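Local coordinates for methyltransferase (Geobacter sulfurreducens PCA, PDB 3C3P), which probably transfers a methyl group from S-adenosyl-L-methionine to an oxygen of its substrate, at residues R33-P38 and D65-A70; Y49-I54 and L155-N160. All blocks are in the same frame, centred on the assembly; numbering follows the deposited sequence.

Interaction 1 (R33-P38 and D65-A70); sequences RERNIP and DGLGCA
Ile37 and Leu67 make the main contact here, methyl against methyl: CD1 of Ile37 lies 3.6 Å from CD2 of Leu67. The two side chains meet at a slant. Ile37 reaches across through its long branch, which leaves beside the backbone N (chi1 -62°) and then runs on fully extended, carrying CD1 out to the leucine. This same rotation sends the short branch the other way, opposite the backbone N, where CG2 settles 3.9 Å from CA of Gly66. With no side chain on Gly66, that methyl rests directly on the backbone. Leu67 is buried, and it also packs on Met28 and Ile31 of helix 23-34. Arg35 is exposed; its guanidinium, modelled in two conformers, has Leu67 CD2 over one face in one of them, a doubtful touch.

The turn that presents Leu67 is braced from within. Asp65 O accepts Gly68 N at 3.0 Å, and Gly66 O accepts Cys69 N at 3.0 Å. The Asp65 carboxylate turns back to the start of helix 69-75, where OD1 accepts the Ala70 N-H through its syn lone pair, with N and OD1 2.9 Å apart, while OD2 is held by Ser71. Both oxygens are thereby gripped and the carboxylate cannot easily rotate. Leu67 N and O are hydrogen-bonded to the side chains of Asn93 and His96. A glycine-rich turn between the first strand, 59-63, and the helix after it is the hallmark S-adenosylmethionine-binding loop of class I methyltransferases, and residues 65-70 are consistent with that role.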
loop_
_atom_site.group_PDB
_atom_site.type_symbol
_atom_site.label_atom_id
_atom_site.label_comp_id
_atom_site.label_asym_id
_atom_site.label_seq_id
_atom_site.Cartn_x
_atom_site.Cartn_y
_atom_site.Cartn_z
ATOM N N ARG A 33 9.520 24.381 -6.149
ATOM C CA ARG A 33 8.642 25.548 -6.129
ATOM C C ARG A 33 9.254 26.734 -6.863
ATOM O O ARG A 33 8.538 27.620 -7.314
ATOM C CB ARG A 33 8.307 25.954 -4.683
ATOM N N GLU A 34 10.574 26.731 -7.010
ATOM C CA GLU A 34 11.252 27.850 -7.671
ATOM C C GLU A 34 11.437 27.565 -9.155
ATOM O O GLU A 34 11.513 28.479 -9.974
ATOM C CB GLU A 34 12.608 28.160 -7.022
ATOM C CG GLU A 34 13.756 27.301 -7.498
ATOM C CD GLU A 34 15.050 27.612 -6.772
ATOM O OE1 GLU A 34 14.971 28.060 -5.604
ATOM O OE2 GLU A 34 16.139 27.389 -7.357
ATOM N N ARG A 35 11.508 26.293 -9.504
ATOM C CA ARG A 35 11.682 25.897 -10.897
ATOM C C ARG A 35 10.335 25.485 -11.462
ATOM O O ARG A 35 10.233 25.020 -12.606
ATOM C CB ARG A 35 12.677 24.740 -11.045
ATOM C CG ARG A 35 14.081 24.986 -10.494
ATOM C CD ARG A 35 14.997 23.834 -10.886
ATOM N NE ARG A 35 16.269 23.821 -10.171
ATOM C CZ ARG A 35 17.253 22.969 -10.438
ATOM N NH1 ARG A 35 17.121 22.108 -11.432
ATOM N NH2 ARG A 35 18.377 22.999 -9.740
ATOM N N ASN A 36 9.323 25.680 -10.626
ATOM C CA ASN A 36 7.926 25.363 -10.932
ATOM C C ASN A 36 7.792 23.937 -11.408
ATOM O O ASN A 36 7.207 23.672 -12.460
ATOM C CB ASN A 36 7.379 26.309 -11.999
ATOM N N ILE A 37 8.356 23.031 -10.619
ATOM C CA ILE A 37 8.370 21.602 -10.932
ATOM C C ILE A 37 7.435 20.779 -10.043
ATOM O O ILE A 37 7.519 20.852 -8.812
ATOM C CB ILE A 37 9.821 21.033 -10.818
ATOM C CG1 ILE A 37 10.746 21.727 -11.826
ATOM C CG2 ILE A 37 9.828 19.515 -11.040
ATOM C CD1 ILE A 37 12.211 21.375 -11.683
ATOM N N PRO A 38 6.497 20.033 -10.663
ATOM C CA PRO A 38 5.630 19.200 -9.809
ATOM C C PRO A 38 6.376 17.999 -9.268
ATOM O O PRO A 38 7.084 17.309 -10.014
ATOM C CB PRO A 38 4.505 18.747 -10.751
ATOM C CG PRO A 38 4.993 19.035 -12.145
ATOM C CD PRO A 38 6.013 20.120 -12.054
ATOM N N ASP A 65 11.162 11.945 -13.958
ATOM C CA ASP A 65 11.190 12.185 -12.526
ATOM C C ASP A 65 11.751 13.557 -12.170
ATOM O O ASP A 65 12.973 13.790 -12.135
ATOM C CB ASP A 65 11.987 11.053 -11.851
ATOM C CG ASP A 65 11.854 11.046 -10.347
ATOM O OD1 ASP A 65 10.917 11.676 -9.818
ATOM O OD2 ASP A 65 12.668 10.368 -9.677
ATOM N N GLY A 66 10.804 14.461 -11.926
ATOM C CA GLY A 66 11.087 15.821 -11.525
ATOM C C GLY A 66 11.946 15.838 -10.270
ATOM O O GLY A 66 11.548 15.354 -9.191
ATOM N N LEU A 67 13.144 16.388 -10.467
ATOM C CA LEU A 67 14.170 16.549 -9.439
ATOM C C LEU A 67 14.625 15.236 -8.821
ATOM O O LEU A 67 15.339 15.238 -7.822
ATOM C CB LEU A 67 13.691 17.488 -8.322
ATOM C CG LEU A 67 13.305 18.916 -8.695
ATOM C CD1 LEU A 67 12.883 19.622 -7.429
ATOM C CD2 LEU A 67 14.434 19.671 -9.386
ATOM N N GLY A 68 14.266 14.132 -9.452
ATOM C CA GLY A 68 14.621 12.812 -8.932
ATOM C C GLY A 68 13.883 12.524 -7.628
ATOM O O GLY A 68 14.298 11.705 -6.812
ATOM N N CYS A 69 12.754 13.183 -7.451
ATOM C CA CYS A 69 11.991 13.005 -6.210
ATOM C C CYS A 69 11.521 11.563 -5.949
ATOM O O CYS A 69 11.671 11.032 -4.847
ATOM C CB CYS A 69 10.791 13.948 -6.172
ATOM S SG CYS A 69 9.870 13.828 -4.635
ATOM N N ALA A 70 10.944 10.938 -6.964
ATOM C CA ALA A 70 10.444 9.559 -6.834
ATOM C C ALA A 70 11.596 8.598 -6.592
ATOM O O ALA A 70 11.541 7.711 -5.736
ATOM C CB ALA A 70 9.649 9.138 -8.105
#

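Interaction 2 (Y49-I54 and L155-N160); sequences YLLARI and LLIAVN. With EDO (1,2-ethanediol), chain K; EDO (1,2-ethanediol), chain R.
Helix-on-sheet packing in the Rossmann-like methyltransferase core brings Leu51, from helix 42-55, down onto Leu155 and Ile157 of strand 154-159. The two are alternate residues of the strand, with Leu156 between them, so their side chains fall on one face of the sheet, and Leu51 is the helix residue that meets them. It does so at two levels. Its CB stands 4.4 Å from CD2 of Leu155, a loose touch near the root of the side chain, while farther out its CD1 comes 4.1 Å from CD1 of Ile157. That second meeting is between two branch ends whose side chains slant past each other: Ile157 sends its long branch out extended (chi2 176°), and the Leu51 CD1 branch continues just as straight from the helix (chi2 171°). On the strand side, CD2 of Leu155 and CD1 of Ile157 are 3.9 Å apart and so form one apolar patch.

On the helix away from the strand, Arg53 folds back, and its NH1 donates to Tyr49 OH at 2.9 Å with the hydroxyl lying in the guanidinium plane, which ties together the ends of two long side chains one turn apart. An ethanediol, probably from the crystallisation liquor, donates through O2 to Arg53 O at 3.0 Å. Just after the strand, Asn160 is fixed by Asp133 and Asn201 through its amide.

Strand 154-159 runs between parallel strand 127-133 and antiparallel strand 203-208, whose Leu205 touches both Leu51 and Ile157. Helix 42-55 is itself covered by the second subunit, where Tyr49 meets Phe193 of that chain and Ile54 packs on Ile54 of the second subunit.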
loop_
_atom_site.group_PDB
_atom_site.type_symbol
_atom_site.label_atom_id
_atom_site.label_comp_id
_atom_site.label_asym_id
_atom_site.label_seq_id
_atom_site.Cartn_x
_atom_site.Cartn_y
_atom_site.Cartn_z
ATOM N N TYR A 49 7.843 4.595 -0.406
ATOM C CA TYR A 49 8.870 3.939 0.428
ATOM C C TYR A 49 8.359 2.645 1.054
ATOM O O TYR A 49 8.994 1.610 0.968
ATOM C CB TYR A 49 9.366 4.872 1.538
ATOM C CG TYR A 49 10.410 4.216 2.462
ATOM C CD1 TYR A 49 11.769 4.254 2.165
ATOM C CD2 TYR A 49 10.010 3.539 3.609
ATOM C CE1 TYR A 49 12.715 3.650 3.015
ATOM C CE2 TYR A 49 10.932 2.921 4.449
ATOM C CZ TYR A 49 12.286 2.976 4.143
ATOM O OH TYR A 49 13.178 2.361 4.998
ATOM N N LEU A 50 7.187 2.721 1.671
ATOM C CA LEU A 50 6.620 1.568 2.356
ATOM C C LEU A 50 6.321 0.439 1.383
ATOM O O LEU A 50 6.640 -0.726 1.646
ATOM C CB LEU A 50 5.402 1.942 3.225
ATOM C CG LEU A 50 4.922 0.773 4.113
ATOM C CD1 LEU A 50 4.467 1.225 5.524
ATOM C CD2 LEU A 50 3.845 -0.059 3.350
ATOM N N LEU A 51 5.731 0.774 0.245
ATOM C CA LEU A 51 5.398 -0.273 -0.737
ATOM C C LEU A 51 6.665 -0.969 -1.253
ATOM O O LEU A 51 6.723 -2.194 -1.474
ATOM C CB LEU A 51 4.585 0.335 -1.906
ATOM C CG LEU A 51 3.161 0.805 -1.590
ATOM C CD1 LEU A 51 2.588 1.583 -2.772
ATOM C CD2 LEU A 51 2.251 -0.361 -1.190
ATOM N N ALA A 52 7.711 -0.179 -1.418
ATOM C CA ALA A 52 8.979 -0.674 -1.942
ATOM C C ALA A 52 9.627 -1.572 -0.909
ATOM O O ALA A 52 10.158 -2.621 -1.228
ATOM C CB ALA A 52 9.916 0.487 -2.349
ATOM N N ARG A 53 9.550 -1.175 0.353
ATOM C CA ARG A 53 10.104 -2.031 1.411
ATOM C C ARG A 53 9.402 -3.397 1.455
ATOM O O ARG A 53 10.034 -4.425 1.571
ATOM C CB ARG A 53 10.007 -1.409 2.797
ATOM C CG ARG A 53 10.969 -0.285 3.094
ATOM C CD ARG A 53 12.449 -0.645 2.861
ATOM N NE ARG A 53 12.977 -1.751 3.661
ATOM C CZ ARG A 53 13.586 -1.626 4.838
ATOM N NH1 ARG A 53 13.727 -0.441 5.430
ATOM N NH2 ARG A 53 14.015 -2.719 5.434
ATOM N N ILE A 54 8.079 -3.419 1.357
ATOM C CA ILE A 54 7.381 -4.719 1.440
ATOM C C ILE A 54 7.498 -5.505 0.157
ATOM O O ILE A 54 7.473 -6.724 0.160
ATOM C CB ILE A 54 5.879 -4.647 1.915
ATOM C CG1 ILE A 54 5.021 -3.896 0.936
ATOM C CG2 ILE A 54 5.778 -4.037 3.345
ATOM C CD1 ILE A 54 3.492 -4.011 1.238
ATOM N N LEU A 155 4.714 -4.596 -9.662
ATOM C CA LEU A 155 3.786 -3.619 -9.158
ATOM C C LEU A 155 3.923 -2.307 -9.895
ATOM O O LEU A 155 5.017 -1.750 -10.015
ATOM C CB LEU A 155 4.079 -3.331 -7.676
ATOM C CG LEU A 155 3.220 -2.285 -6.959
ATOM C CD1 LEU A 155 1.762 -2.706 -6.769
ATOM C CD2 LEU A 155 3.889 -1.929 -5.596
ATOM N N LEU A 156 2.775 -1.851 -10.369
ATOM C CA LEU A 156 2.658 -0.588 -11.070
ATOM C C LEU A 156 2.189 0.425 -10.046
ATOM O O LEU A 156 1.257 0.163 -9.279
ATOM C CB LEU A 156 1.632 -0.679 -12.209
ATOM C CG LEU A 156 1.465 0.540 -13.104
ATOM C CD1 LEU A 156 2.707 0.712 -13.970
ATOM C CD2 LEU A 156 0.232 0.357 -13.957
ATOM N N ILE A 157 2.857 1.567 -10.028
ATOM C CA ILE A 157 2.526 2.702 -9.121
ATOM C C ILE A 157 2.382 3.934 -10.024
ATOM O O ILE A 157 3.362 4.428 -10.608
ATOM C CB ILE A 157 3.551 2.963 -8.005
ATOM C CG1 ILE A 157 3.811 1.689 -7.183
ATOM C CG2 ILE A 157 3.051 4.123 -7.113
ATOM C CD1 ILE A 157 4.883 1.833 -6.113
ATOM N N ALA A 158 1.150 4.399 -10.148
ATOM C CA ALA A 158 0.790 5.547 -11.005
ATOM C C ALA A 158 0.248 6.676 -10.164
ATOM O O ALA A 158 -0.795 6.549 -9.507
ATOM C CB ALA A 158 -0.222 5.125 -12.079
ATOM N N VAL A 159 0.970 7.788 -10.173
ATOM C CA VAL A 159 0.578 8.941 -9.379
ATOM C C VAL A 159 -0.304 9.876 -10.188
ATOM O O VAL A 159 -0.476 9.715 -11.412
ATOM C CB VAL A 159 1.791 9.689 -8.761
ATOM C CG1 VAL A 159 2.529 8.757 -7.751
ATOM C CG2 VAL A 159 2.740 10.276 -9.839
ATOM N N ASN A 160 -0.843 10.852 -9.479
ATOM C CA ASN A 160 -1.758 11.869 -10.069
ATOM C C ASN A 160 -2.915 11.185 -10.780
ATOM O O ASN A 160 -3.379 11.604 -11.841
ATOM C CB ASN A 160 -1.009 12.811 -11.008
ATOM C CG ASN A 160 0.111 13.527 -10.310
ATOM O OD1 ASN A 160 -0.003 13.860 -9.137
ATOM N ND2 ASN A 160 1.213 13.750 -11.016
HETATM C C1 EDO K . -4.741 13.644 -14.453
HETATM O O1 EDO K . -3.558 13.036 -13.916
HETATM C C2 EDO K . -5.990 13.406 -13.600
HETATM O O2 EDO K . -6.005 12.058 -13.125
HETATM C C1 EDO R . 9.184 -8.250 4.359
HETATM O O1 EDO R . 8.142 -7.383 3.958
HETATM C C2 EDO R . 10.356 -7.697 3.655
HETATM O O2 EDO R . 10.498 -6.296 3.805
#

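Overall arrangement
Starting from the N terminus, helix 23-34 ends in the turn that begins interaction 1. The chain then forms helix 42-55 and strand 59-63 before residues 65-70 return to that turn, closing a short loop of 26 residues. Helix 42-55 lies within this loop and supplies the first half of interaction 2, whose partner, strand 154-159, arrives after a further 100 residues, so the two contacts cross. Interaction 1 joins the N-terminal helical part to the probable cofactor loop; interaction 2 seats the following helix on the later half of the sheet. Their centres are 18 Å apart, and they do not touch.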